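Local coordinates for protein VP1 (Polyomavirus HPyV7, PDB 4PCH) that probably acts as the major structural protein of the T=7 polyomavirus capsid, this piece being the jelly-roll part of VP1 that assembles into pentamers, at residues A95-S100 with A256-F261; Q41-P46 with G234-P239; P69-A74 with C266-I271; Y103-G108 with A246-Q251. One frame throughout, in Å; residues are numbered along the deposited sequence.

Contact 1 of 4, residues A95-S100 with A256-F261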
loop_
_atom_site.group_PDB
_atom_site.type_symbol
_atom_site.label_atom_id
_atom_site.label_comp_id
_atom_site.label_asym_id
_atom_site.label_seq_id
_atom_site.Cartn_x
_atom_site.Cartn_y
_atom_site.Cartn_z
ATOM N N ALA B 95 19.361 1.926 -8.738
ATOM C CA ALA B 95 20.050 1.262 -7.639
ATOM C C ALA B 95 19.804 2.012 -6.330
ATOM O O ALA B 95 19.526 3.219 -6.325
ATOM C CB ALA B 95 21.527 1.197 -7.924
ATOM N N PRO B 96 19.905 1.307 -5.206
ATOM C CA PRO B 96 19.830 2.034 -3.930
ATOM C C PRO B 96 20.939 3.072 -3.795
ATOM O O PRO B 96 22.109 2.783 -4.143
ATOM C CB PRO B 96 20.007 0.933 -2.896
ATOM C CG PRO B 96 20.724 -0.160 -3.629
ATOM C CD PRO B 96 20.188 -0.121 -5.009
ATOM N N GLN B 97 20.584 4.251 -3.269
ATOM C CA GLN B 97 21.529 5.334 -3.090
ATOM C C GLN B 97 21.922 5.451 -1.622
ATOM O O GLN B 97 21.083 5.718 -0.782
ATOM C CB GLN B 97 20.900 6.627 -3.557
ATOM C CG GLN B 97 20.380 6.586 -4.975
ATOM C CD GLN B 97 21.478 6.419 -6.007
ATOM O OE1 GLN B 97 22.505 7.138 -5.991
ATOM N NE2 GLN B 97 21.273 5.477 -6.930
ATOM N N MET B 98 23.211 5.317 -1.343
ATOM C CA MET B 98 23.725 5.284 0.020
ATOM C C MET B 98 24.804 6.371 0.147
ATOM O O MET B 98 24.485 7.551 0.307
ATOM C CB MET B 98 24.269 3.877 0.316
ATOM C CG MET B 98 23.259 2.750 0.173
ATOM S SD MET B 98 22.249 2.639 1.659
ATOM C CE MET B 98 23.429 1.900 2.768
ATOM N N ALA B 99 26.081 6.003 0.030
ATOM C CA ALA B 99 27.153 7.042 0.090
ATOM C C ALA B 99 26.954 8.134 -0.955
ATOM O O ALA B 99 27.347 9.270 -0.752
ATOM C CB ALA B 99 28.551 6.448 -0.062
ATOM N N SER B 100 26.285 7.803 -2.053
ATOM C CA SER B 100 26.095 8.748 -3.119
ATOM C C SER B 100 25.209 9.940 -2.760
ATOM O O SER B 100 25.216 10.926 -3.495
ATOM C CB SER B 100 25.439 8.042 -4.296
ATOM O OG SER B 100 24.130 7.632 -3.947
ATOM N N ALA B 256 17.069 11.391 -10.991
ATOM C CA ALA B 256 16.245 10.677 -11.948
ATOM C C ALA B 256 16.624 9.208 -12.007
ATOM O O ALA B 256 17.649 8.785 -11.481
ATOM C CB ALA B 256 16.385 11.313 -13.338
ATOM N N GLY B 257 15.778 8.403 -12.637
ATOM C CA GLY B 257 16.180 7.036 -12.985
ATOM C C GLY B 257 17.399 7.046 -13.880
ATOM O O GLY B 257 17.701 8.042 -14.520
ATOM N N TYR B 258 18.125 5.930 -13.907
ATOM C CA TYR B 258 19.274 5.780 -14.774
ATOM C C TYR B 258 18.891 5.603 -16.231
ATOM O O TYR B 258 19.714 5.738 -17.138
ATOM C CB TYR B 258 20.034 4.549 -14.338
ATOM C CG TYR B 258 20.649 4.602 -12.958
ATOM C CD1 TYR B 258 20.959 5.821 -12.326
ATOM C CD2 TYR B 258 21.054 3.429 -12.345
ATOM C CE1 TYR B 258 21.594 5.833 -11.094
ATOM C CE2 TYR B 258 21.726 3.438 -11.122
ATOM C CZ TYR B 258 21.990 4.647 -10.504
ATOM O OH TYR B 258 22.672 4.610 -9.306
ATOM N N GLY B 259 17.650 5.196 -16.426
ATOM C CA GLY B 259 17.098 4.928 -17.751
ATOM C C GLY B 259 15.749 4.260 -17.601
ATOM O O GLY B 259 15.387 3.773 -16.523
ATOM N N ARG B 260 14.970 4.238 -18.683
ATOM C CA ARG B 260 13.702 3.491 -18.725
ATOM C C ARG B 260 13.711 2.595 -19.948
ATOM O O ARG B 260 13.772 3.082 -21.080
ATOM C CB ARG B 260 12.422 4.346 -18.701
ATOM C CG ARG B 260 11.173 3.477 -18.811
ATOM C CD ARG B 260 9.873 4.230 -18.569
ATOM N NE ARG B 260 9.661 4.493 -17.135
ATOM C CZ ARG B 260 9.104 3.631 -16.286
ATOM N NH1 ARG B 260 8.708 2.425 -16.685
ATOM N NH2 ARG B 260 8.952 3.944 -15.000
ATOM N N PHE B 261 13.675 1.290 -19.677
ATOM C CA PHE B 261 13.632 0.234 -20.701
ATOM C C PHE B 261 12.230 0.101 -21.269
ATOM O O PHE B 261 11.273 0.124 -20.531
ATOM C CB PHE B 261 14.089 -1.107 -20.096
ATOM C CG PHE B 261 13.969 -2.285 -21.028
ATOM C CD1 PHE B 261 14.901 -2.482 -22.026
ATOM C CD2 PHE B 261 12.901 -3.184 -20.916
ATOM C CE1 PHE B 261 14.817 -3.554 -22.891
ATOM C CE2 PHE B 261 12.817 -4.258 -21.780
ATOM C CZ PHE B 261 13.757 -4.442 -22.766
#

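Contact 2 of 4, residues Q41-P46 with G234-P239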
loop_
_atom_site.group_PDB
_atom_site.type_symbol
_atom_site.label_atom_id
_atom_site.label_comp_id
_atom_site.label_asym_id
_atom_site.label_seq_id
_atom_site.Cartn_x
_atom_site.Cartn_y
_atom_site.Cartn_z
ATOM N N GLN B 41 21.815 12.907 -18.274
ATOM C CA GLN B 41 22.443 12.781 -16.959
ATOM C C GLN B 41 21.328 12.376 -16.007
ATOM O O GLN B 41 20.166 12.749 -16.223
ATOM C CB GLN B 41 23.052 14.119 -16.499
ATOM C CG GLN B 41 24.348 14.506 -17.184
ATOM C CD GLN B 41 25.519 14.761 -16.233
ATOM O OE1 GLN B 41 25.879 15.925 -15.963
ATOM N NE2 GLN B 41 26.138 13.666 -15.727
ATOM N N SER B 42 21.676 11.608 -14.972
ATOM C CA SER B 42 20.676 11.136 -14.003
ATOM C C SER B 42 20.535 11.991 -12.746
ATOM O O SER B 42 19.643 11.754 -11.953
ATOM C CB SER B 42 20.930 9.668 -13.614
ATOM O OG SER B 42 22.240 9.484 -13.155
ATOM N N ARG B 43 21.424 12.957 -12.554
ATOM C CA ARG B 43 21.233 14.025 -11.578
ATOM C C ARG B 43 21.407 15.350 -12.303
ATOM O O ARG B 43 22.303 15.481 -13.134
ATOM C CB ARG B 43 22.242 13.917 -10.463
ATOM C CG ARG B 43 21.984 12.740 -9.549
ATOM C CD ARG B 43 23.064 12.577 -8.505
ATOM N NE ARG B 43 22.741 11.447 -7.627
ATOM C CZ ARG B 43 23.276 11.218 -6.427
ATOM N NH1 ARG B 43 24.247 11.983 -5.921
ATOM N NH2 ARG B 43 22.882 10.141 -5.752
ATOM N N GLY B 44 20.557 16.302 -11.958
ATOM C CA GLY B 44 20.625 17.626 -12.554
ATOM C C GLY B 44 21.659 18.486 -11.884
ATOM O O GLY B 44 22.384 18.051 -10.970
ATOM N N LEU B 45 21.765 19.720 -12.365
ATOM C CA LEU B 45 22.484 20.761 -11.630
ATOM C C LEU B 45 21.652 21.028 -10.385
ATOM O O LEU B 45 20.501 20.600 -10.314
ATOM C CB LEU B 45 22.552 22.044 -12.446
ATOM C CG LEU B 45 23.273 21.926 -13.783
ATOM C CD1 LEU B 45 23.123 23.220 -14.570
ATOM C CD2 LEU B 45 24.726 21.595 -13.581
ATOM N N PRO B 46 22.226 21.714 -9.380
ATOM C CA PRO B 46 21.448 22.029 -8.177
ATOM C C PRO B 46 20.168 22.723 -8.552
ATOM O O PRO B 46 20.170 23.620 -9.423
ATOM C CB PRO B 46 22.385 22.971 -7.390
ATOM C CG PRO B 46 23.748 22.527 -7.805
ATOM C CD PRO B 46 23.608 22.184 -9.269
ATOM N N GLY B 234 13.310 11.477 -6.792
ATOM C CA GLY B 234 13.251 12.408 -5.656
ATOM C C GLY B 234 14.400 13.383 -5.731
ATOM O O GLY B 234 14.858 13.696 -6.843
ATOM N N MET B 235 14.867 13.858 -4.582
ATOM C CA MET B 235 16.052 14.722 -4.532
ATOM C C MET B 235 17.184 14.086 -3.703
ATOM O O MET B 235 16.973 13.136 -2.919
ATOM C CB MET B 235 15.684 16.112 -4.018
ATOM C CG MET B 235 14.822 16.910 -5.008
ATOM S SD MET B 235 14.576 18.591 -4.363
ATOM C CE MET B 235 15.785 19.421 -5.415
ATOM N N THR B 236 18.373 14.653 -3.861
ATOM C CA THR B 236 19.591 14.131 -3.267
ATOM C C THR B 236 20.556 15.236 -2.908
ATOM O O THR B 236 20.531 16.314 -3.504
ATOM C CB THR B 236 20.293 13.118 -4.229
ATOM O OG1 THR B 236 21.407 12.504 -3.551
ATOM C CG2 THR B 236 20.764 13.762 -5.510
ATOM N N GLY B 237 21.366 14.963 -1.877
ATOM C CA GLY B 237 22.589 15.708 -1.623
ATOM C C GLY B 237 23.757 15.109 -2.397
ATOM O O GLY B 237 23.628 14.076 -3.104
ATOM N N LEU B 238 24.904 15.735 -2.249
ATOM C CA LEU B 238 26.135 15.246 -2.882
ATOM C C LEU B 238 26.811 14.170 -2.031
ATOM O O LEU B 238 26.633 14.127 -0.819
ATOM C CB LEU B 238 27.123 16.384 -3.087
ATOM C CG LEU B 238 26.563 17.604 -3.795
ATOM C CD1 LEU B 238 27.655 18.673 -3.957
ATOM C CD2 LEU B 238 25.899 17.292 -5.109
ATOM N N PRO B 239 27.650 13.321 -2.655
ATOM C CA PRO B 239 28.325 12.272 -1.869
ATOM C C PRO B 239 29.193 12.731 -0.726
ATOM O O PRO B 239 30.014 13.627 -0.879
ATOM C CB PRO B 239 29.156 11.523 -2.930
ATOM C CG PRO B 239 28.395 11.739 -4.188
ATOM C CD PRO B 239 27.847 13.133 -4.096
#

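Contact 3 of 4, residues P69-A74 with C266-I271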
loop_
_atom_site.group_PDB
_atom_site.type_symbol
_atom_site.label_atom_id
_atom_site.label_comp_id
_atom_site.label_asym_id
_atom_site.label_seq_id
_atom_site.Cartn_x
_atom_site.Cartn_y
_atom_site.Cartn_z
ATOM N N PRO B 69 10.370 -1.830 -39.294
ATOM C CA PRO B 69 10.738 -2.272 -40.625
ATOM C C PRO B 69 9.762 -1.843 -41.709
ATOM O O PRO B 69 8.572 -1.739 -41.446
ATOM C CB PRO B 69 10.767 -3.797 -40.495
ATOM C CG PRO B 69 10.931 -4.061 -39.049
ATOM C CD PRO B 69 10.207 -2.946 -38.355
ATOM N N GLU B 70 10.254 -1.611 -42.922
ATOM C CA GLU B 70 9.358 -1.389 -44.051
ATOM C C GLU B 70 8.480 -2.653 -44.220
ATOM O O GLU B 70 8.953 -3.777 -44.049
ATOM C CB GLU B 70 10.145 -1.135 -45.337
ATOM C CG GLU B 70 9.275 -0.994 -46.575
ATOM C CD GLU B 70 10.082 -0.854 -47.841
ATOM O OE1 GLU B 70 11.232 -0.366 -47.750
ATOM O OE2 GLU B 70 9.572 -1.238 -48.921
ATOM N N ILE B 71 7.212 -2.448 -44.548
ATOM C CA ILE B 71 6.320 -3.532 -44.914
ATOM C C ILE B 71 6.189 -3.477 -46.440
ATOM O O ILE B 71 5.542 -2.583 -46.972
ATOM C CB ILE B 71 4.942 -3.382 -44.221
ATOM C CG1 ILE B 71 5.115 -3.413 -42.702
ATOM C CG2 ILE B 71 3.978 -4.501 -44.686
ATOM C CD1 ILE B 71 3.867 -3.109 -41.930
ATOM N N PRO B 72 6.830 -4.421 -47.171
ATOM C CA PRO B 72 6.631 -4.371 -48.610
ATOM C C PRO B 72 5.172 -4.643 -49.002
ATOM O O PRO B 72 4.458 -5.340 -48.278
ATOM C CB PRO B 72 7.512 -5.507 -49.135
ATOM C CG PRO B 72 7.559 -6.478 -48.014
ATOM C CD PRO B 72 7.431 -5.701 -46.735
ATOM N N ASP B 73 4.752 -4.075 -50.119
ATOM C CA ASP B 73 3.468 -4.430 -50.745
ATOM C C ASP B 73 2.293 -4.129 -49.815
ATOM O O ASP B 73 1.297 -4.854 -49.803
ATOM C CB ASP B 73 3.452 -5.907 -51.137
ATOM C CG ASP B 73 4.756 -6.357 -51.832
ATOM O OD1 ASP B 73 5.156 -5.744 -52.846
ATOM O OD2 ASP B 73 5.357 -7.334 -51.336
ATOM N N ALA B 74 2.413 -3.044 -49.059
ATOM C CA ALA B 74 1.478 -2.746 -47.986
ATOM C C ALA B 74 0.169 -2.062 -48.411
ATOM O O ALA B 74 -0.774 -2.049 -47.616
ATOM C CB ALA B 74 2.146 -1.904 -46.925
ATOM N N CYS B 266 5.001 -5.866 -31.784
ATOM C CA CYS B 266 4.200 -5.421 -32.943
ATOM C C CYS B 266 3.757 -6.600 -33.801
ATOM O O CYS B 266 4.451 -7.612 -33.902
ATOM C CB CYS B 266 5.001 -4.481 -33.826
ATOM S SG CYS B 266 5.564 -2.992 -32.981
ATOM N N ARG B 267 2.586 -6.445 -34.395
ATOM C CA ARG B 267 2.067 -7.359 -35.412
ATOM C C ARG B 267 1.527 -6.478 -36.544
ATOM O O ARG B 267 1.551 -5.257 -36.446
ATOM C CB ARG B 267 0.955 -8.272 -34.856
ATOM C CG ARG B 267 -0.286 -7.518 -34.397
ATOM C CD ARG B 267 -1.176 -8.335 -33.477
ATOM N NE ARG B 267 -2.264 -7.508 -32.961
ATOM C CZ ARG B 267 -2.958 -7.767 -31.856
ATOM N NH1 ARG B 267 -2.737 -8.887 -31.157
ATOM N NH2 ARG B 267 -3.900 -6.915 -31.463
ATOM N N GLN B 268 1.080 -7.084 -37.626
ATOM C CA GLN B 268 0.538 -6.320 -38.735
ATOM C C GLN B 268 -0.977 -6.297 -38.713
ATOM O O GLN B 268 -1.623 -7.313 -38.430
ATOM C CB GLN B 268 1.069 -6.869 -40.043
ATOM C CG GLN B 268 2.567 -6.672 -40.176
ATOM C CD GLN B 268 3.138 -7.171 -41.496
ATOM O OE1 GLN B 268 2.423 -7.607 -42.407
ATOM N NE2 GLN B 268 4.459 -7.081 -41.615
ATOM N N ARG B 269 -1.530 -5.160 -39.097
ATOM C CA ARG B 269 -2.977 -4.922 -39.093
ATOM C C ARG B 269 -3.339 -4.214 -40.384
ATOM O O ARG B 269 -2.667 -3.245 -40.767
ATOM C CB ARG B 269 -3.330 -4.060 -37.881
ATOM C CG ARG B 269 -4.789 -3.632 -37.741
ATOM C CD ARG B 269 -5.704 -4.758 -37.309
ATOM N NE ARG B 269 -5.633 -4.946 -35.862
ATOM C CZ ARG B 269 -6.623 -5.382 -35.088
ATOM N NH1 ARG B 269 -6.412 -5.509 -33.790
ATOM N NH2 ARG B 269 -7.810 -5.687 -35.594
ATOM N N ARG B 270 -4.383 -4.674 -41.064
ATOM C CA ARG B 270 -4.915 -3.935 -42.220
ATOM C C ARG B 270 -5.934 -2.883 -41.733
ATOM O O ARG B 270 -6.724 -3.113 -40.807
ATOM C CB ARG B 270 -5.481 -4.865 -43.322
ATOM C CG ARG B 270 -5.290 -4.238 -44.727
ATOM C CD ARG B 270 -5.743 -5.059 -45.933
ATOM N NE ARG B 270 -4.677 -5.832 -46.591
ATOM C CZ ARG B 270 -3.754 -5.365 -47.452
ATOM N NH1 ARG B 270 -2.873 -6.226 -47.961
ATOM N NH2 ARG B 270 -3.664 -4.069 -47.811
ATOM N N ILE B 271 -5.834 -1.681 -42.289
ATOM C CA ILE B 271 -6.760 -0.592 -41.980
ATOM C C ILE B 271 -7.330 -0.048 -43.299
ATOM O O ILE B 271 -6.717 -0.177 -44.373
ATOM C CB ILE B 271 -6.096 0.502 -41.113
ATOM C CG1 ILE B 271 -4.958 1.179 -41.875
ATOM C CG2 ILE B 271 -5.563 -0.081 -39.800
ATOM C CD1 ILE B 271 -4.209 2.251 -41.113
HETATM O O HOH W 1 -1.409 -4.701 -49.937
#

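Contact 4 of 4, residues Y103-G108 with A246-Q251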
loop_
_atom_site.group_PDB
_atom_site.type_symbol
_atom_site.label_atom_id
_atom_site.label_comp_id
_atom_site.label_asym_id
_atom_site.label_seq_id
_atom_site.Cartn_x
_atom_site.Cartn_y
_atom_site.Cartn_z
ATOM N N TYR B 103 24.658 12.698 3.986
ATOM C CA TYR B 103 24.233 12.284 5.316
ATOM C C TYR B 103 23.495 13.405 6.016
ATOM O O TYR B 103 23.677 14.570 5.698
ATOM C CB TYR B 103 25.423 11.820 6.153
ATOM C CG TYR B 103 26.484 12.843 6.396
ATOM C CD1 TYR B 103 26.426 13.708 7.505
ATOM C CD2 TYR B 103 27.600 12.934 5.575
ATOM C CE1 TYR B 103 27.408 14.641 7.727
ATOM C CE2 TYR B 103 28.603 13.859 5.813
ATOM C CZ TYR B 103 28.504 14.710 6.885
ATOM O OH TYR B 103 29.498 15.629 7.116
ATOM N N GLN B 104 22.649 13.020 6.963
ATOM C CA GLN B 104 21.825 13.957 7.697
ATOM C C GLN B 104 22.312 13.894 9.131
ATOM O O GLN B 104 22.141 12.854 9.821
ATOM C CB GLN B 104 20.356 13.547 7.623
ATOM C CG GLN B 104 19.431 14.429 8.436
ATOM C CD GLN B 104 17.976 13.969 8.355
ATOM O OE1 GLN B 104 17.699 12.776 8.236
ATOM N NE2 GLN B 104 17.056 14.900 8.501
ATOM N N ARG B 105 22.896 14.984 9.589
ATOM C CA ARG B 105 23.422 15.034 10.960
ATOM C C ARG B 105 22.369 14.774 12.020
ATOM O O ARG B 105 22.622 14.043 12.986
ATOM C CB ARG B 105 24.101 16.368 11.237
ATOM C CG ARG B 105 25.432 16.494 10.540
ATOM C CD ARG B 105 26.219 17.650 11.108
ATOM N NE ARG B 105 27.494 17.747 10.411
ATOM C CZ ARG B 105 27.821 18.663 9.500
ATOM N NH1 ARG B 105 29.035 18.623 8.967
ATOM N NH2 ARG B 105 26.982 19.641 9.143
ATOM N N ALA B 106 21.193 15.366 11.842
ATOM C CA ALA B 106 20.119 15.304 12.862
ATOM C C ALA B 106 19.682 13.870 13.251
ATOM O O ALA B 106 19.226 13.615 14.385
ATOM C CB ALA B 106 18.897 16.076 12.355
ATOM N N ASN B 107 19.780 12.954 12.304
ATOM C CA ASN B 107 19.387 11.555 12.501
ATOM C C ASN B 107 20.669 10.682 12.505
ATOM O O ASN B 107 20.575 9.461 12.462
ATOM C CB ASN B 107 18.419 11.092 11.390
ATOM C CG ASN B 107 16.946 11.414 11.683
ATOM O OD1 ASN B 107 16.414 11.138 12.770
ATOM N ND2 ASN B 107 16.282 11.997 10.709
ATOM N N GLY B 108 21.860 11.296 12.512
ATOM C CA GLY B 108 23.137 10.567 12.458
ATOM C C GLY B 108 23.199 9.405 11.463
ATOM O O GLY B 108 23.761 8.339 11.770
ATOM N N ALA B 246 19.462 23.415 6.440
ATOM C CA ALA B 246 19.316 24.724 5.792
ATOM C C ALA B 246 20.570 25.173 5.023
ATOM O O ALA B 246 20.465 25.629 3.887
ATOM C CB ALA B 246 18.958 25.771 6.825
ATOM N N ASP B 247 21.747 25.022 5.627
ATOM C CA ASP B 247 22.986 25.537 5.001
ATOM C C ASP B 247 23.388 24.849 3.688
ATOM O O ASP B 247 24.213 25.386 2.929
ATOM C CB ASP B 247 24.171 25.433 5.972
ATOM C CG ASP B 247 24.083 26.408 7.143
ATOM O OD1 ASP B 247 23.214 27.293 7.190
ATOM O OD2 ASP B 247 24.929 26.277 8.033
ATOM N N TYR B 248 22.804 23.678 3.396
ATOM C CA TYR B 248 23.168 22.908 2.214
ATOM C C TYR B 248 22.038 22.769 1.201
ATOM O O TYR B 248 22.124 21.953 0.274
ATOM C CB TYR B 248 23.715 21.527 2.634
ATOM C CG TYR B 248 24.567 21.644 3.881
ATOM C CD1 TYR B 248 25.787 22.274 3.834
ATOM C CD2 TYR B 248 24.114 21.170 5.116
ATOM C CE1 TYR B 248 26.551 22.441 4.986
ATOM C CE2 TYR B 248 24.871 21.323 6.261
ATOM C CZ TYR B 248 26.095 21.950 6.184
ATOM O OH TYR B 248 26.863 22.113 7.318
ATOM N N SER B 249 21.006 23.595 1.331
ATOM C CA SER B 249 19.870 23.516 0.433
ATOM C C SER B 249 20.273 23.888 -0.990
ATOM O O SER B 249 19.634 23.459 -1.942
ATOM C CB SER B 249 18.733 24.421 0.902
ATOM O OG SER B 249 19.113 25.767 0.993
ATOM N N ASN B 250 21.339 24.698 -1.124
ATOM C CA ASN B 250 21.803 25.073 -2.456
ATOM C C ASN B 250 22.544 23.950 -3.200
ATOM O O ASN B 250 22.973 24.164 -4.364
ATOM C CB ASN B 250 22.651 26.354 -2.418
ATOM C CG ASN B 250 24.013 26.152 -1.759
ATOM O OD1 ASN B 250 24.306 25.106 -1.190
ATOM N ND2 ASN B 250 24.844 27.197 -1.801
ATOM N N GLN B 251 22.691 22.790 -2.567
ATOM C CA GLN B 251 23.235 21.595 -3.245
ATOM C C GLN B 251 22.192 20.518 -3.585
ATOM O O GLN B 251 22.497 19.582 -4.332
ATOM C CB GLN B 251 24.363 20.981 -2.426
ATOM C CG GLN B 251 25.575 21.893 -2.267
ATOM C CD GLN B 251 26.630 21.300 -1.360
ATOM O OE1 GLN B 251 26.406 20.287 -0.716
ATOM N NE2 GLN B 251 27.799 21.950 -1.295
#

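Contact 1 of 4, residues A95-S100 with A256-F261
In the jelly-roll of VP1, the loop that follows strand 79-93 meets a break near the start of the long strand 253-271, where Gln97 faces Tyr258. The two side chains come from opposite directions. Gln97 NE2 donates to Tyr258 OH over 2.9 Å at an N-H...O angle of 157°, and the hydroxyl lies almost exactly in the plane of the amide. That plane stands nearly upright on the phenol ring, 85° from it. The bend of Gln97 at chi2 (-66°) folds its amide back over its own loop, where NE2 also donates to Ala95 O at 2.9 Å. At the other end of the amide, OE1 accepts a bond of 2.7 Å from Ser100 OG. Apolar packing joins in alongside the ring, with Ala95 CB 3.9 Å from Tyr258 CE2. Phe94 also meets the ring, and Ile133 and Pro135 of a second subunit pack on Tyr258 and Gln97. The chemistry leaves little doubt about the amide: with both N-H groups directed at oxygens and the carbonyl oxygen facing a hydroxyl, its flip is fixed, and its buried polar atoms are satisfied inside the pentamer.

Contact 2 of 4, residues Q41-P46 with G234-P239
Thr236 OG1, which lies over the guanidinium of Arg43, is held by two hydrogen bonds, donating to Gly237 O over 2.8 Å and pairing with Ser101 OG; the guanidinium only packs against it. The setting is the antiparallel jelly-roll sheet. The short, weakly bonded strand at 43-44 and the end of strand 224-236 both pair with strand 253-271, and Arg43 and Thr236 both touch Thr253 of that strand. Arg43 leaves its backbone with CG anti to the carbonyl carbon (chi1 -71°) and runs extended to NE, crossing the threonine side chain at about a right angle. One face of its guanidinium then rests on Thr236. OG1 sits 3.3 Å above the plane, displaced toward the rim, while the methyl CG2 lies 3.7 Å from Arg43 NE. No hydrogen bond crosses between the two segments, and the contact is one of packing. The charged group finds its polar partners elsewhere: NE bonds Gln255 OE1 and NH1 bonds Ser100 O, which would keep the guanidinium from turning. Pro135 of a second subunit also packs on Arg43, and Asp136 of the same subunit packs on Pro239, so the site belongs to the wall between neighbours in the pentamer. Gly237 O, 3.6 Å from Arg43 NH1, is committed to the threonine, whose OG1 approaches in the carbonyl plane and on a lone pair. Pro239 lies at the edge of the guanidinium, its CD 4.2 Å from Arg43 NH1 and near the plane of the group.

Contact 3 of 4, residues P69-A74 with C266-I271
Ile71 and Gln268 form the tight half of this contact, whereas Ala74 and Arg270 meet loosely beside a water. The isoleucine and the glutamine approach from opposite directions, and the aliphatic branches of Ile71 lie over one face of the Gln268 carboxamide. CG1 of Ile71 is 3.9 Å from Gln268 NE2, the terminal methyl CD1 stands 4.1 Å from Gln268 CD, and CG2 of Ile71 is 4.0 Å from Gln268 NE2. Extended beyond CG (chi2 -178°), the glutamine carries its flat end away from the strand and up against the isoleucine. Trp83 of strand 79-93 touches both side chains, adding an aromatic surface to the packed side.

On the other side the atoms stand further apart. Arg270 NH2 comes within 3.5 Å of Ala74 O without a hydrogen bond between them, and the link is made by solvent instead. A water donates to Asp73 O at 2.7 Å and accepts from Arg270 NH1 at 2.9 Å, lying at the edge of the guanidinium and in its plane. A bend of the arginine at chi3 (-96°) turns the group toward the loop; NH2 also makes a weak hydrogen bond to Thr79 OG1 at the start of strand 79-93. No other chain of the pentamer touches either segment. The arrangement is that of an irregular connection, between strands 62-67 and 75-76, laid beside the far end of the long strand 253-271 in an antiparallel jelly-roll sheet.

Contact 4 of 4, residues Y103-G108 with A246-Q251
Arg105 and Tyr248 are joined across this surface contact by one hydrogen bond. Arg105 NH2 donates to Tyr248 OH over 3.1 Å at 150°, and the hydroxyl lies at the edge of the guanidinium, in its plane. The two side chains cross at about a right angle, with guanidinium and ring planes 61° apart, so they meet through the hydroxyl and do not stack. Arg105 runs extended from CG to NE, which is how its end spans the gap between two exposed loops.

Both partners also make apolar contacts. Asp247 CB sits 3.9 Å above the centre of the Tyr248 ring, Arg105 CG lies at the edge of the Tyr103 ring, and Pro242 touches all three of Tyr103, Arg105 and Tyr248.

Hydrogen bonds within each segment hold the turns. Gly108 N bonds Arg105 O at 2.9 Å, and Asn107 ND2 donates to Gln104 OE1 at 3.0 Å; in the other segment Gln251 N bonds Tyr248 O, also at 3.0 Å.

Met49 and Val195 of a second subunit pack on Tyr103 and Asn107, and Asn107 of a third subunit packs on Gln104. In the fold, 103-108 leads from strand 103-104 into its antiparallel partner 109-110, while 246-251 opens with a short 3-10 turn and belongs to the connection between strands 224-236 and 253-271.

Contacts 1, 2 and 4 gather on one side of the chain's centre, while contact 3 lies on the other. Contacts 1 and 2 are closest, with centres 10 Å apart, and they touch: Ser42 O meets Ala256 N, and Ser100 O meets Arg43 NH1. Contact 4 lies 14 Å from contact 2, centre to centre, whereas 56 Å separates it from contact 3. Strand 253-271 carries a segment of both contact 1 and contact 3. Along the chain contact 4 nests within contact 1 and contact 1 within contact 3, while contact 2 crosses all of them. Other subunits touch contacts 1, 2 and 4, tying that end of the jelly-roll into the pentamer.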